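PDB 3JUR: Exo-poly-alpha-D-galacturonosidase from Thermotoga maritima, which probably hydrolyses the galacturonic acid chains of pectin from one end, as a hyperthermoactive exopolygalacturonase of glycoside hydrolase family 28. Local coordinates for residues D[29-34]-D[67-72]; D[48-53]-D[60-65]; D[103-108]-D[158-163]; D[241-244]-D[250-253]; D[261-266]-D[283-288]. All blocks are in the same frame, centred on the assembly; numbering follows the deposited sequence.

Contact 1. Residues D[29-34]-D[67-72]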
# COMPACT_ATOMS: atom_id res chain seq x y z
N ASN D 29 -7.68 -51.77 -36.10
CA ASN D 29 -7.24 -50.59 -36.84
C ASN D 29 -8.29 -50.16 -37.86
O ASN D 29 -8.82 -51.00 -38.60
CB ASN D 29 -5.90 -50.87 -37.53
CG ASN D 29 -5.18 -49.61 -37.98
OD1 ASN D 29 -5.73 -48.81 -38.75
ND2 ASN D 29 -3.94 -49.45 -37.54
N LEU D 30 -8.56 -48.86 -37.92
CA LEU D 30 -9.58 -48.30 -38.80
C LEU D 30 -9.35 -48.58 -40.29
O LEU D 30 -10.31 -48.67 -41.06
CB LEU D 30 -9.74 -46.79 -38.57
CG LEU D 30 -10.94 -46.13 -39.25
CD1 LEU D 30 -12.25 -46.56 -38.58
CD2 LEU D 30 -10.82 -44.62 -39.27
N LEU D 31 -8.08 -48.71 -40.68
CA LEU D 31 -7.71 -48.99 -42.07
C LEU D 31 -8.09 -50.40 -42.52
O LEU D 31 -8.00 -50.72 -43.71
CB LEU D 31 -6.22 -48.74 -42.31
CG LEU D 31 -5.70 -47.30 -42.20
CD1 LEU D 31 -4.19 -47.30 -42.34
CD2 LEU D 31 -6.33 -46.38 -43.24
N ASP D 32 -8.50 -51.24 -41.58
CA ASP D 32 -8.96 -52.59 -41.89
C ASP D 32 -10.46 -52.62 -42.19
O ASP D 32 -11.05 -53.69 -42.36
CB ASP D 32 -8.61 -53.56 -40.75
CG ASP D 32 -7.11 -53.67 -40.51
OD1 ASP D 32 -6.34 -53.86 -41.48
OD2 ASP D 32 -6.69 -53.57 -39.34
N PHE D 33 -11.07 -51.44 -42.26
CA PHE D 33 -12.51 -51.32 -42.51
C PHE D 33 -12.86 -50.35 -43.65
O PHE D 33 -13.92 -49.73 -43.65
CB PHE D 33 -13.24 -50.93 -41.22
CG PHE D 33 -13.09 -51.94 -40.12
CD1 PHE D 33 -13.96 -53.02 -40.01
CD2 PHE D 33 -12.06 -51.81 -39.18
CE1 PHE D 33 -13.82 -53.96 -39.00
CE2 PHE D 33 -11.91 -52.75 -38.16
CZ PHE D 33 -12.79 -53.82 -38.07
N GLY D 34 -11.96 -50.23 -44.62
CA GLY D 34 -12.22 -49.46 -45.83
C GLY D 34 -11.92 -47.97 -45.76
O GLY D 34 -12.09 -47.26 -46.75
N GLY D 67 -3.09 -39.49 -40.78
CA GLY D 67 -3.92 -39.15 -41.93
C GLY D 67 -5.08 -38.27 -41.53
O GLY D 67 -5.26 -37.97 -40.34
N VAL D 68 -5.86 -37.82 -42.51
CA VAL D 68 -7.10 -37.09 -42.25
C VAL D 68 -8.29 -37.96 -42.66
O VAL D 68 -8.39 -38.39 -43.81
CB VAL D 68 -7.16 -35.71 -42.96
CG1 VAL D 68 -8.44 -34.96 -42.58
CG2 VAL D 68 -5.93 -34.86 -42.60
N PHE D 69 -9.17 -38.23 -41.70
CA PHE D 69 -10.29 -39.14 -41.89
C PHE D 69 -11.64 -38.42 -41.87
O PHE D 69 -12.07 -37.91 -40.82
CB PHE D 69 -10.25 -40.25 -40.84
CG PHE D 69 -9.08 -41.19 -40.99
CD1 PHE D 69 -9.19 -42.34 -41.76
CD2 PHE D 69 -7.87 -40.91 -40.36
CE1 PHE D 69 -8.11 -43.20 -41.90
CE2 PHE D 69 -6.78 -41.77 -40.51
CZ PHE D 69 -6.90 -42.92 -41.27
N LEU D 70 -12.29 -38.35 -43.04
CA LEU D 70 -13.59 -37.70 -43.18
C LEU D 70 -14.70 -38.64 -42.74
O LEU D 70 -14.73 -39.80 -43.13
CB LEU D 70 -13.85 -37.27 -44.63
CG LEU D 70 -12.99 -36.17 -45.27
CD1 LEU D 70 -13.61 -35.73 -46.59
CD2 LEU D 70 -12.82 -34.97 -44.35
N THR D 71 -15.62 -38.12 -41.93
CA THR D 71 -16.72 -38.92 -41.39
C THR D 71 -17.88 -38.04 -40.92
O THR D 71 -17.69 -36.87 -40.58
CB THR D 71 -16.25 -39.84 -40.21
OG1 THR D 71 -17.38 -40.49 -39.62
CG2 THR D 71 -15.54 -39.04 -39.14
N GLY D 72 -19.07 -38.63 -40.90
CA GLY D 72 -20.21 -38.05 -40.19
C GLY D 72 -20.03 -38.36 -38.71
O GLY D 72 -18.95 -38.77 -38.29
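Leu31, which meets Phe69 through one methyl, gives its backbone N-H to Asn29 OD1 (N to OD1 3.0 Å). The bond is nearly straight, 168° at the hydrogen, and arrives in the carbonyl plane on a lone pair, making an Asx turn that opens the short 3-10 segment 30-32. This turn lies at the N-terminal end of the parallel beta-helix, facing strand 68-75. From it two leucines reach the Phe69 ring from different directions. Leu30 comes obliquely, sliding past the ring in the opposite sense, and sets CD2 3.7 Å from Phe69 CD1. Its CG stands anti to the backbone N (chi1 -169°), which swings the branch toward the strand. The Leu31 side chain crosses that of Phe69 at about a right angle and presents CD2 to the ring edge, near the ring plane. Cutting the phenylalanine back to an alanine here would probably strip both leucine methyls of their partner and open a gap between turn and strand. Leu30 packs also on Phe47 of helix 44-57, and Phe69 on Val64. The edge contact is shared by two ring carbons: Leu31 CD2 lies 3.9 Å from Phe69 CE1 and 4.0 Å from Phe69 CZ.

Contact 2. Residues D[48-53]-D[60-65]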
# COMPACT_ATOMS: atom_id res chain seq x y z
N LYS D 48 -18.27 -47.11 -37.97
CA LYS D 48 -19.43 -47.85 -37.48
C LYS D 48 -19.14 -49.35 -37.41
O LYS D 48 -19.48 -50.01 -36.43
CB LYS D 48 -20.66 -47.56 -38.34
CG LYS D 48 -21.99 -47.71 -37.61
CD LYS D 48 -23.05 -48.37 -38.48
CE LYS D 48 -23.06 -49.88 -38.28
NZ LYS D 48 -23.78 -50.66 -39.35
N ARG D 49 -18.51 -49.89 -38.45
CA ARG D 49 -18.20 -51.31 -38.51
C ARG D 49 -17.08 -51.69 -37.53
O ARG D 49 -17.11 -52.76 -36.93
CB ARG D 49 -17.82 -51.72 -39.93
CG ARG D 49 -18.50 -52.99 -40.41
CD ARG D 49 -17.85 -53.52 -41.69
NE ARG D 49 -17.48 -52.43 -42.60
CZ ARG D 49 -16.51 -52.50 -43.51
NH1 ARG D 49 -15.78 -53.60 -43.65
NH2 ARG D 49 -16.25 -51.45 -44.27
N ALA D 50 -16.10 -50.79 -37.37
CA ALA D 50 -15.00 -51.01 -36.44
C ALA D 50 -15.47 -51.05 -34.98
O ALA D 50 -15.03 -51.89 -34.21
CB ALA D 50 -13.92 -49.96 -36.62
N ILE D 51 -16.38 -50.13 -34.63
CA ILE D 51 -16.95 -50.06 -33.28
C ILE D 51 -17.80 -51.30 -32.98
O ILE D 51 -17.71 -51.86 -31.88
CB ILE D 51 -17.75 -48.74 -33.07
CG1 ILE D 51 -16.79 -47.54 -32.96
CG2 ILE D 51 -18.63 -48.82 -31.82
CD1 ILE D 51 -17.46 -46.18 -33.00
N GLU D 52 -18.59 -51.73 -33.95
CA GLU D 52 -19.43 -52.92 -33.82
C GLU D 52 -18.59 -54.21 -33.73
O GLU D 52 -18.90 -55.09 -32.93
CB GLU D 52 -20.48 -52.99 -34.94
CG GLU D 52 -21.25 -54.33 -35.07
CD GLU D 52 -21.93 -54.79 -33.78
OE1 GLU D 52 -22.33 -53.93 -32.95
OE2 GLU D 52 -22.08 -56.02 -33.60
N GLU D 53 -17.53 -54.30 -34.53
CA GLU D 53 -16.62 -55.44 -34.45
C GLU D 53 -16.00 -55.54 -33.05
O GLU D 53 -15.92 -56.63 -32.48
CB GLU D 53 -15.53 -55.38 -35.53
CG GLU D 53 -14.64 -56.62 -35.63
CD GLU D 53 -15.34 -57.82 -36.26
OE1 GLU D 53 -16.21 -58.43 -35.60
OE2 GLU D 53 -15.01 -58.15 -37.42
N GLY D 60 -12.86 -52.69 -26.54
CA GLY D 60 -11.44 -52.56 -26.84
C GLY D 60 -11.10 -51.21 -27.43
O GLY D 60 -11.88 -50.27 -27.32
N ARG D 61 -9.93 -51.14 -28.08
CA ARG D 61 -9.39 -49.90 -28.64
C ARG D 61 -9.55 -49.84 -30.16
O ARG D 61 -9.23 -50.80 -30.87
CB ARG D 61 -7.91 -49.72 -28.26
CG ARG D 61 -7.60 -49.83 -26.75
CD ARG D 61 -6.12 -49.58 -26.39
NE ARG D 61 -5.21 -50.55 -27.01
CZ ARG D 61 -4.82 -51.71 -26.45
NH1 ARG D 61 -5.25 -52.07 -25.25
NH2 ARG D 61 -3.99 -52.50 -27.11
N LEU D 62 -10.06 -48.71 -30.65
CA LEU D 62 -10.12 -48.44 -32.08
C LEU D 62 -8.99 -47.47 -32.43
O LEU D 62 -8.99 -46.32 -31.98
CB LEU D 62 -11.49 -47.86 -32.48
CG LEU D 62 -11.71 -47.26 -33.88
CD1 LEU D 62 -11.24 -48.17 -35.01
CD2 LEU D 62 -13.17 -46.87 -34.10
N ILE D 63 -8.03 -47.94 -33.21
CA ILE D 63 -6.87 -47.12 -33.57
C ILE D 63 -7.13 -46.34 -34.87
O ILE D 63 -7.39 -46.93 -35.92
CB ILE D 63 -5.57 -47.97 -33.66
CG1 ILE D 63 -5.19 -48.50 -32.27
CG2 ILE D 63 -4.42 -47.15 -34.26
CD1 ILE D 63 -4.27 -49.71 -32.30
N VAL D 64 -7.08 -45.02 -34.75
CA VAL D 64 -7.14 -44.12 -35.90
C VAL D 64 -5.72 -43.60 -36.14
O VAL D 64 -5.25 -42.73 -35.41
CB VAL D 64 -8.10 -42.91 -35.64
CG1 VAL D 64 -8.21 -42.03 -36.87
CG2 VAL D 64 -9.48 -43.39 -35.19
N PRO D 65 -5.04 -44.13 -37.18
CA PRO D 65 -3.64 -43.78 -37.42
C PRO D 65 -3.46 -42.42 -38.10
O PRO D 65 -4.43 -41.67 -38.27
CB PRO D 65 -3.16 -44.91 -38.34
CG PRO D 65 -4.38 -45.35 -39.07
CD PRO D 65 -5.57 -45.07 -38.19
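Leu62 reaches from strand 60-64 to helix 44-57 and is met there by Ala50 and Ile51. At its root the CA-CB bond already points at the helix, where the CA atoms of Leu62 and Ala50 come within 7.0 Å. CB itself stays short of the helix. The next atom, CG, stands anti to the backbone N (chi1 169°), which carries the fork forward until both its methyls arrive on helix side chains. One methyl, CD1, sits 3.6 Å from Ala50 CB, the closest approach of the two segments. The other, CD2, is divided between two residues: it lies 3.9 Å from Ile51 CG1 and 4.1 Å from Ala50 CB. Ile51 crosses the leucine at about a right angle and is met at its CG1 methylene. The small alanine probably allows the helix to come this near the strand, while the larger isoleucine closes in on the second branch from the next position along the helix. All three residues are buried, and only carbon atoms meet. Phe47 and Leu54 of the same helix, Leu30 from the preceding loop and Leu82 of strand 80-84 also touch Leu62. Helix 44-57, which connects the parallel neighbours 27-29 and 60-64 along the chain, thus packs over the inward side of the first strands and covers the hydrophobic N-terminal end of the beta-helix.

Contact 3. Residues D[103-108]-D[158-163]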
# COMPACT_ATOMS: atom_id res chain seq x y z
N THR D 103 -30.57 -35.40 -26.75
CA THR D 103 -29.48 -34.46 -26.53
C THR D 103 -29.98 -33.25 -25.73
O THR D 103 -31.04 -33.30 -25.09
CB THR D 103 -28.76 -34.07 -27.87
OG1 THR D 103 -27.54 -33.37 -27.60
CG2 THR D 103 -29.66 -33.23 -28.79
N ARG D 104 -29.22 -32.16 -25.76
CA ARG D 104 -29.56 -31.00 -24.95
C ARG D 104 -29.11 -29.74 -25.67
O ARG D 104 -28.06 -29.73 -26.33
CB ARG D 104 -28.88 -31.13 -23.58
CG ARG D 104 -29.74 -30.65 -22.43
CD ARG D 104 -29.06 -30.78 -21.08
NE ARG D 104 -29.59 -31.90 -20.32
CZ ARG D 104 -29.68 -31.93 -18.99
NH1 ARG D 104 -29.30 -30.89 -18.26
NH2 ARG D 104 -30.18 -33.00 -18.39
N PHE D 105 -29.90 -28.68 -25.59
CA PHE D 105 -29.49 -27.38 -26.12
C PHE D 105 -29.65 -26.29 -25.07
O PHE D 105 -30.76 -26.01 -24.62
CB PHE D 105 -30.25 -27.01 -27.40
CG PHE D 105 -29.68 -25.82 -28.14
CD1 PHE D 105 -28.75 -26.00 -29.16
CD2 PHE D 105 -30.06 -24.52 -27.80
CE1 PHE D 105 -28.22 -24.91 -29.84
CE2 PHE D 105 -29.53 -23.42 -28.47
CZ PHE D 105 -28.61 -23.61 -29.49
N GLU D 106 -28.53 -25.68 -24.69
CA GLU D 106 -28.48 -24.64 -23.65
C GLU D 106 -29.37 -24.95 -22.44
O GLU D 106 -30.19 -24.13 -22.01
CB GLU D 106 -28.75 -23.25 -24.24
CG GLU D 106 -27.64 -22.80 -25.20
CD GLU D 106 -27.83 -21.39 -25.76
OE1 GLU D 106 -28.98 -20.99 -26.04
OE2 GLU D 106 -26.81 -20.69 -25.94
N GLY D 107 -29.20 -26.17 -21.91
CA GLY D 107 -29.84 -26.59 -20.67
C GLY D 107 -31.23 -27.21 -20.77
O GLY D 107 -31.83 -27.55 -19.75
N ILE D 108 -31.75 -27.36 -21.99
CA ILE D 108 -33.06 -28.00 -22.18
C ILE D 108 -32.94 -29.24 -23.08
O ILE D 108 -32.37 -29.17 -24.17
CB ILE D 108 -34.14 -27.01 -22.73
CG1 ILE D 108 -34.34 -25.83 -21.76
CG2 ILE D 108 -35.48 -27.73 -22.97
CD1 ILE D 108 -35.04 -24.63 -22.37
N PRO D 158 -32.08 -17.84 -42.12
CA PRO D 158 -32.52 -18.39 -40.83
C PRO D 158 -31.45 -18.40 -39.73
O PRO D 158 -30.25 -18.34 -40.01
CB PRO D 158 -32.90 -19.83 -41.18
CG PRO D 158 -32.30 -20.09 -42.53
CD PRO D 158 -32.34 -18.78 -43.22
N ASN D 159 -31.92 -18.48 -38.49
CA ASN D 159 -31.07 -18.67 -37.32
C ASN D 159 -31.82 -19.39 -36.20
O ASN D 159 -33.00 -19.72 -36.35
CB ASN D 159 -30.47 -17.34 -36.84
CG ASN D 159 -31.52 -16.30 -36.50
OD1 ASN D 159 -32.30 -16.47 -35.57
ND2 ASN D 159 -31.53 -15.21 -37.26
N GLN D 160 -31.13 -19.62 -35.08
CA GLN D 160 -31.63 -20.41 -33.96
C GLN D 160 -32.75 -19.76 -33.13
O GLN D 160 -33.48 -20.46 -32.42
CB GLN D 160 -30.47 -20.79 -33.02
CG GLN D 160 -29.74 -19.60 -32.42
CD GLN D 160 -28.69 -20.00 -31.40
OE1 GLN D 160 -27.79 -20.80 -31.70
NE2 GLN D 160 -28.78 -19.45 -30.20
N GLN D 161 -32.88 -18.43 -33.23
CA GLN D 161 -33.75 -17.65 -32.33
C GLN D 161 -35.20 -18.13 -32.15
O GLN D 161 -35.70 -18.19 -31.02
CB GLN D 161 -33.71 -16.16 -32.69
CG GLN D 161 -32.42 -15.47 -32.23
CD GLN D 161 -32.19 -14.12 -32.90
OE1 GLN D 161 -33.10 -13.30 -32.98
NE2 GLN D 161 -30.97 -13.89 -33.37
N GLU D 162 -35.87 -18.47 -33.25
CA GLU D 162 -37.24 -18.98 -33.16
C GLU D 162 -37.32 -20.36 -32.50
O GLU D 162 -38.21 -20.61 -31.68
CB GLU D 162 -37.93 -18.99 -34.54
CG GLU D 162 -38.26 -17.61 -35.07
CD GLU D 162 -39.07 -16.79 -34.09
OE1 GLU D 162 -40.32 -16.94 -34.06
OE2 GLU D 162 -38.47 -15.98 -33.35
N ASP D 163 -36.38 -21.23 -32.84
CA ASP D 163 -36.32 -22.57 -32.26
C ASP D 163 -35.98 -22.55 -30.76
O ASP D 163 -36.54 -23.34 -30.00
CB ASP D 163 -35.33 -23.44 -33.03
CG ASP D 163 -35.86 -23.83 -34.40
OD1 ASP D 163 -35.13 -23.65 -35.40
OD2 ASP D 163 -37.02 -24.29 -34.48
O HOH W 1 -26.55 -19.50 -28.26
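Phe105 and Gln160 cross at about a right angle, the planes of ring and amide 75° apart. The amide oxygen comes to the far edge of the ring: Gln160 OE1 lies near the ring plane, 3.7 Å from Phe105 CZ. This approach sets the oxygen against the slightly positive C-H rim instead of the pi face. The same oxygen accepts a hydrogen bond from Arg189 NH2, so the amide has a polar partner fixing which end faces the phenylalanine. Gln160 holds CG between its backbone N and carbonyl carbon (chi1 60°) and then runs extended, which projects the amide clear of its own chain. Phe105 comes from a tight hairpin that stands beside the beta-helix: strands 103-105 and 108-112 are joined by a type I' turn from Phe105 to Ile108. Gln160 lies in the turn that leads into helix 161-173, where Asn159 OD1 makes a capping bond with Gln161 N at 3.1 Å. Next to the ring, Glu106 on the turn approaches the other end of the amide. The direct gap between Glu106 OE1 and Gln160 NE2 is 4.4 Å, and a water joins the residues instead, donating to Glu106 OE2 at 2.6 Å and accepting from Gln160 NE2 at 3.0 Å. Phe105 is packed further by Met213, Leu110 and Val164.

Contact 4. Residues D[241-244]-D[250-253]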
# COMPACT_ATOMS: atom_id res chain seq x y z
N ILE D 241 -15.31 -26.91 -21.91
CA ILE D 241 -15.89 -28.04 -21.21
C ILE D 241 -17.09 -27.59 -20.37
O ILE D 241 -16.97 -26.68 -19.53
CB ILE D 241 -14.85 -28.77 -20.31
CG1 ILE D 241 -13.63 -29.20 -21.13
CG2 ILE D 241 -15.50 -29.97 -19.61
CD1 ILE D 241 -12.46 -29.69 -20.29
N ASP D 242 -18.23 -28.24 -20.62
CA ASP D 242 -19.50 -27.97 -19.95
C ASP D 242 -20.02 -29.16 -19.14
O ASP D 242 -20.88 -29.90 -19.63
CB ASP D 242 -20.58 -27.61 -20.97
CG ASP D 242 -20.21 -26.44 -21.82
OD1 ASP D 242 -20.80 -25.36 -21.60
OD2 ASP D 242 -19.34 -26.60 -22.72
N PRO D 243 -19.52 -29.36 -17.91
CA PRO D 243 -20.09 -30.43 -17.08
C PRO D 243 -21.53 -30.07 -16.68
O PRO D 243 -21.74 -29.10 -15.93
CB PRO D 243 -19.18 -30.44 -15.84
CG PRO D 243 -17.95 -29.70 -16.24
CD PRO D 243 -18.41 -28.67 -17.22
N GLU D 244 -22.50 -30.84 -17.17
CA GLU D 244 -23.91 -30.56 -16.93
C GLU D 244 -24.61 -31.69 -16.17
O GLU D 244 -24.77 -32.79 -16.70
CB GLU D 244 -24.63 -30.22 -18.24
CG GLU D 244 -26.06 -29.75 -18.03
CD GLU D 244 -26.61 -28.89 -19.16
OE1 GLU D 244 -27.57 -28.14 -18.87
OE2 GLU D 244 -26.10 -28.95 -20.31
N LEU D 250 -12.99 -34.79 -12.83
CA LEU D 250 -11.68 -34.16 -12.78
C LEU D 250 -11.33 -33.58 -14.14
O LEU D 250 -11.45 -34.25 -15.17
CB LEU D 250 -10.61 -35.17 -12.34
CG LEU D 250 -9.14 -34.76 -12.43
CD1 LEU D 250 -8.82 -33.56 -11.51
CD2 LEU D 250 -8.24 -35.95 -12.12
N ILE D 251 -10.92 -32.32 -14.14
CA ILE D 251 -10.41 -31.65 -15.33
C ILE D 251 -9.04 -31.11 -14.94
O ILE D 251 -8.94 -30.24 -14.07
CB ILE D 251 -11.30 -30.46 -15.78
CG1 ILE D 251 -12.74 -30.92 -16.06
CG2 ILE D 251 -10.69 -29.76 -17.00
CD1 ILE D 251 -13.78 -29.79 -16.12
N GLU D 252 -7.99 -31.65 -15.56
CA GLU D 252 -6.62 -31.30 -15.16
C GLU D 252 -5.67 -31.26 -16.34
O GLU D 252 -5.86 -31.97 -17.34
CB GLU D 252 -6.12 -32.26 -14.07
CG GLU D 252 -5.86 -33.71 -14.51
CD GLU D 252 -5.15 -34.54 -13.45
OE1 GLU D 252 -4.95 -34.04 -12.31
OE2 GLU D 252 -4.78 -35.70 -13.74
N LYS D 253 -4.65 -30.41 -16.23
CA LYS D 253 -3.55 -30.34 -17.21
C LYS D 253 -4.00 -30.03 -18.64
O LYS D 253 -3.30 -30.37 -19.60
CB LYS D 253 -2.71 -31.63 -17.16
CG LYS D 253 -1.71 -31.69 -16.01
CD LYS D 253 -0.36 -31.10 -16.44
CE LYS D 253 0.31 -30.31 -15.31
NZ LYS D 253 0.99 -31.20 -14.33
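Ile241 and Ile251 share one conformation: each holds CG1 anti to its carbonyl carbon and CG2 anti to its backbone N, with chi1 of -56° and -58°. The ethyl arms are extended, so the two side chains reach toward each other tip to tip and mesh crosswise, each arm end against the other's branch methyl. Ile241 CD1 lies 3.7 Å from Ile251 CG2, and in return Ile251 CD1 lies 3.9 Å from Ile241 CG2. Pro243 adds a looser touch, its CG standing 4.2 Å from Ile251 CD1. The end of the Ile251 ethyl arm thus meets an isoleucine methyl and a proline ring side by side, from residues two positions apart in 241-244. Asp242, between them, turns its CB bond away from the isoleucines and packs against Trp214 and Lys266, its OD1 close to Asp239. Around the apolar group stand Ile226, Val263 and Val285, which extend the same core. Though 241-244 has no regular strand of its own, its backbone bonds to Ser262, Val264 and Lys266 on one coil and to Ile216 and Pro218 on another. Such alternation, aliphatic side chains inward and polar ones outward, with like residues stacked from coil to coil, is the hallmark of the right-handed parallel beta-helix of family 28.

Contact 5. Residues D[261-266]-D[283-288]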
# COMPACT_ATOMS: atom_id res chain seq x y z
N ASP D 261 -17.26 -19.23 -22.57
CA ASP D 261 -16.75 -19.71 -21.29
C ASP D 261 -15.83 -20.92 -21.46
O ASP D 261 -16.12 -21.82 -22.27
CB ASP D 261 -17.91 -20.04 -20.36
CG ASP D 261 -18.80 -18.84 -20.07
OD1 ASP D 261 -18.25 -17.74 -19.82
OD2 ASP D 261 -20.04 -18.98 -20.08
N SER D 262 -14.72 -20.97 -20.72
CA SER D 262 -13.74 -22.05 -20.90
C SER D 262 -14.17 -23.34 -20.19
O SER D 262 -14.37 -24.37 -20.84
CB SER D 262 -12.35 -21.61 -20.46
OG SER D 262 -11.83 -20.62 -21.33
N VAL D 263 -14.28 -23.29 -18.87
CA VAL D 263 -14.83 -24.40 -18.10
C VAL D 263 -16.10 -23.88 -17.42
O VAL D 263 -16.03 -22.96 -16.60
CB VAL D 263 -13.82 -24.93 -17.06
CG1 VAL D 263 -14.45 -26.04 -16.20
CG2 VAL D 263 -12.57 -25.44 -17.76
N VAL D 264 -17.24 -24.47 -17.78
CA VAL D 264 -18.56 -23.97 -17.38
C VAL D 264 -19.39 -25.06 -16.74
O VAL D 264 -19.80 -25.99 -17.43
CB VAL D 264 -19.41 -23.52 -18.58
CG1 VAL D 264 -20.17 -22.26 -18.22
CG2 VAL D 264 -18.58 -23.36 -19.84
N ILE D 265 -19.69 -24.92 -15.46
CA ILE D 265 -20.46 -25.94 -14.78
C ILE D 265 -21.95 -25.58 -14.79
O ILE D 265 -22.33 -24.46 -14.44
CB ILE D 265 -19.93 -26.19 -13.37
CG1 ILE D 265 -18.45 -26.58 -13.46
CG2 ILE D 265 -20.71 -27.30 -12.69
CD1 ILE D 265 -17.66 -26.24 -12.26
N LYS D 266 -22.76 -26.55 -15.22
CA LYS D 266 -24.19 -26.35 -15.48
C LYS D 266 -25.02 -27.51 -14.92
O LYS D 266 -24.46 -28.50 -14.42
CB LYS D 266 -24.44 -26.19 -16.99
CG LYS D 266 -23.64 -25.08 -17.65
CD LYS D 266 -23.93 -25.02 -19.15
CE LYS D 266 -23.08 -23.96 -19.84
NZ LYS D 266 -23.54 -22.57 -19.56
N ILE D 283 -16.79 -31.49 -8.52
CA ILE D 283 -16.03 -31.23 -9.73
C ILE D 283 -14.71 -30.59 -9.32
O ILE D 283 -14.69 -29.57 -8.62
CB ILE D 283 -16.75 -30.26 -10.72
CG1 ILE D 283 -18.27 -30.55 -10.85
CG2 ILE D 283 -16.05 -30.25 -12.09
CD1 ILE D 283 -18.63 -31.89 -11.46
N LEU D 284 -13.61 -31.21 -9.76
CA LEU D 284 -12.27 -30.72 -9.47
C LEU D 284 -11.63 -30.23 -10.77
O LEU D 284 -11.54 -30.97 -11.75
CB LEU D 284 -11.43 -31.82 -8.81
CG LEU D 284 -9.97 -31.51 -8.44
CD1 LEU D 284 -9.90 -30.37 -7.41
CD2 LEU D 284 -9.31 -32.76 -7.90
N VAL D 285 -11.23 -28.96 -10.77
CA VAL D 285 -10.59 -28.33 -11.93
C VAL D 285 -9.21 -27.84 -11.48
O VAL D 285 -9.12 -26.88 -10.70
CB VAL D 285 -11.44 -27.14 -12.45
CG1 VAL D 285 -10.81 -26.49 -13.70
CG2 VAL D 285 -12.87 -27.61 -12.74
N ARG D 286 -8.14 -28.50 -11.92
CA ARG D 286 -6.80 -28.16 -11.41
C ARG D 286 -5.70 -28.23 -12.46
O ARG D 286 -5.79 -29.00 -13.43
CB ARG D 286 -6.45 -29.06 -10.21
CG ARG D 286 -6.28 -30.52 -10.58
CD ARG D 286 -5.98 -31.38 -9.36
NE ARG D 286 -5.52 -32.70 -9.75
CZ ARG D 286 -5.23 -33.68 -8.89
NH1 ARG D 286 -5.39 -33.49 -7.59
NH2 ARG D 286 -4.81 -34.86 -9.34
N ASP D 287 -4.65 -27.43 -12.25
CA ASP D 287 -3.44 -27.44 -13.09
C ASP D 287 -3.70 -27.20 -14.59
O ASP D 287 -2.99 -27.74 -15.44
CB ASP D 287 -2.66 -28.76 -12.92
CG ASP D 287 -2.40 -29.11 -11.46
OD1 ASP D 287 -1.96 -28.23 -10.68
OD2 ASP D 287 -2.64 -30.29 -11.09
N ASN D 288 -4.72 -26.40 -14.89
CA ASN D 288 -5.06 -26.07 -16.28
C ASN D 288 -4.50 -24.73 -16.71
O ASN D 288 -4.15 -23.89 -15.87
CB ASN D 288 -6.57 -26.06 -16.49
CG ASN D 288 -7.21 -27.38 -16.16
OD1 ASN D 288 -7.06 -28.36 -16.89
ND2 ASN D 288 -7.94 -27.42 -15.06
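Val263 and Val285 make the tighter half of the contact, reaching toward each other tip to tip across the interior of the beta-helix, with Val263 CG1 4.1 Å from Val285 CG2. Both valines keep CG1 anti to the backbone N (chi1 176° and -178°), which turns CG1 of one and CG2 of the other into the gap. Ile265 and Ile283 form a slightly slacker pair, Ile265 CD1 lying 4.3 Å from Ile283 CG2. The two strands face each other running in opposite senses, so that the earlier residue of one meets the later residue of the other; Val263 CA lies 8.5 Å from Val285 CA. All four side chains are buried; Ile301, Val309 and Val312 close round Ile265, and Leu299 packs on Val285. Toward the solvent the chain turns polar at Arg286 and Asp287, which take no part in the apolar contact. Their mutual ion pair is loose: Arg286 NE is 4.0 Å from Asp287 OD2, which lies well out of the guanidinium plane. The arginine has better partners in Glu252 and in Glu11 of helix 6-16. At the other end Asp261 bridges to Arg327 and Lys329. Meeting only through carbon, the two strands hold to each other by fit and burial, with no directional bond between them, while the charged groups pair off to the side of this apolar contact, at Arg286 and at the ends of 261-266.

Contacts 1 and 2 lie together at the N-terminal end of the beta-helix, their centres about 9 Å apart. Along the chain, 48-53 and 60-65 fall between 29-34 and 67-72, and Leu30 N probably bonds to Ile63 O. Contact 3 follows, its hairpin and helix standing beside the solenoid about 32 Å from both in centre spacing. Contacts 4 and 5 come last, centres about 5 Å apart in successive coils, with strands 249-252 and 280-291 running as parallel neighbours; their centres sit roughly 26 to 32 Å from those of contacts 1 and 2. Arg104 reaches Glu244 to link contact 3 weakly to contact 4. The protein is thus a long stack with a helix-covered end and a continuous apolar core.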